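Local coordinates for protein bacteriocin (Brevibacillus sp. SKDU10, PDB 6LWZ) that probably acts as an antimicrobial peptide, a defensin-like bacteriocin that its producer strain releases against other bacteria, at residues 4-7 and 8-12. Numbering follows the deposited sequence.
Sequences NQCP and DAIDR
C6 and A9 face each other across a tight turn at P7 and D8, with 5.5 Å between C6 CA and A9 CA. The chain runs in as loop, reverses here and enters the first strand of the three-stranded antiparallel sheet of this defensin-like, disulfide-linked peptide. The turn is a surface feature at one end of the molecule. No hydrogen bond joins 4-7 to 8-12. The corner itself is at P7 and D8.

C6 points into the turn. Its CB lies 3.4 Å from A9 O, the backbone carbonyl opposite. Its SG reaches farther and rests on I10, 3.4 Å from the methyl CG2. SG lies beside the backbone N of C6 (chi1 -56°), which sends it across the turn toward I10. The same sulfur forms the disulfide with C35, so the turn is tied to the end of strand 26-35. C6 also packs on V33 of that strand.

CG of D8 sits between its backbone N and carbonyl carbon, which brings OD1 back over the chain to A9 N. A9 N donates to D8 OD1 at 2.7 Å. The bond is bent, at 135°, and the N-H comes from above the carboxylate plane. It links the D8 side chain to the backbone just past the corner. P7 packs on N37, in the loop after strand 26-35.

Farther along, D11 and R12 both pair with A34, a classic beta bulge where strand 10-20 joins strand 26-35. Their side chains form a salt bridge. R12 NH2 meets D11 OD1 at 3.1 Å, nearly straight at 170°, with the oxygen close to the guanidinium plane.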
# COMPACT_ATOMS: atom_id res chain seq x y z
N ASN A 4 6.44 -2.09 -7.37
CA ASN A 4 7.11 -3.37 -7.52
C ASN A 4 6.02 -4.34 -7.94
O ASN A 4 4.85 -4.12 -7.63
CB ASN A 4 7.74 -3.82 -6.20
CG ASN A 4 8.79 -2.86 -5.67
OD1 ASN A 4 8.50 -2.01 -4.83
ND2 ASN A 4 10.01 -2.98 -6.17
N GLN A 5 6.39 -5.40 -8.66
CA GLN A 5 5.44 -6.45 -8.99
C GLN A 5 6.08 -7.83 -8.95
O GLN A 5 7.30 -7.97 -8.81
CB GLN A 5 4.75 -6.18 -10.35
CG GLN A 5 3.52 -5.28 -10.23
CD GLN A 5 2.65 -5.25 -11.48
OE1 GLN A 5 2.93 -5.94 -12.47
NE2 GLN A 5 1.60 -4.43 -11.44
N CYS A 6 5.24 -8.85 -9.04
CA CYS A 6 5.66 -10.24 -8.88
C CYS A 6 6.17 -10.82 -10.19
O CYS A 6 5.68 -10.47 -11.26
CB CYS A 6 4.49 -11.06 -8.36
SG CYS A 6 3.84 -10.37 -6.83
N PRO A 7 7.18 -11.71 -10.11
CA PRO A 7 7.78 -12.29 -11.31
C PRO A 7 6.78 -13.01 -12.24
O PRO A 7 6.83 -12.83 -13.46
CB PRO A 7 8.80 -13.30 -10.75
CG PRO A 7 9.09 -12.84 -9.37
CD PRO A 7 7.82 -12.20 -8.88
N ASP A 8 5.89 -13.79 -11.65
CA ASP A 8 4.92 -14.58 -12.42
C ASP A 8 3.46 -14.30 -12.01
O ASP A 8 2.60 -14.11 -12.88
CB ASP A 8 5.23 -16.09 -12.31
CG ASP A 8 5.49 -16.54 -10.88
OD1 ASP A 8 5.38 -15.71 -9.95
OD2 ASP A 8 5.81 -17.73 -10.68
N ALA A 9 3.19 -14.28 -10.71
CA ALA A 9 1.85 -14.00 -10.22
C ALA A 9 1.84 -13.54 -8.76
O ALA A 9 2.69 -13.93 -7.96
CB ALA A 9 0.96 -15.22 -10.38
N ILE A 10 0.86 -12.71 -8.42
CA ILE A 10 0.72 -12.21 -7.06
C ILE A 10 -0.14 -13.20 -6.28
O ILE A 10 -1.06 -13.81 -6.83
CB ILE A 10 0.13 -10.78 -7.01
CG1 ILE A 10 -1.40 -10.77 -7.18
CG2 ILE A 10 0.75 -9.88 -8.08
CD1 ILE A 10 -2.17 -10.80 -5.88
N ASP A 11 0.18 -13.36 -5.00
CA ASP A 11 -0.55 -14.28 -4.13
C ASP A 11 -1.70 -13.55 -3.46
O ASP A 11 -2.84 -13.97 -3.56
CB ASP A 11 0.39 -14.89 -3.09
CG ASP A 11 -0.24 -16.04 -2.32
OD1 ASP A 11 -1.25 -16.61 -2.79
OD2 ASP A 11 0.27 -16.37 -1.23
N ARG A 12 -1.39 -12.45 -2.78
CA ARG A 12 -2.42 -11.59 -2.20
C ARG A 12 -1.91 -10.16 -2.01
O ARG A 12 -0.74 -9.87 -2.23
CB ARG A 12 -2.95 -12.16 -0.87
CG ARG A 12 -1.90 -12.35 0.21
CD ARG A 12 -2.22 -13.55 1.10
NE ARG A 12 -2.22 -14.80 0.34
CZ ARG A 12 -2.60 -15.99 0.81
NH1 ARG A 12 -3.02 -16.14 2.06
NH2 ARG A 12 -2.55 -17.05 0.00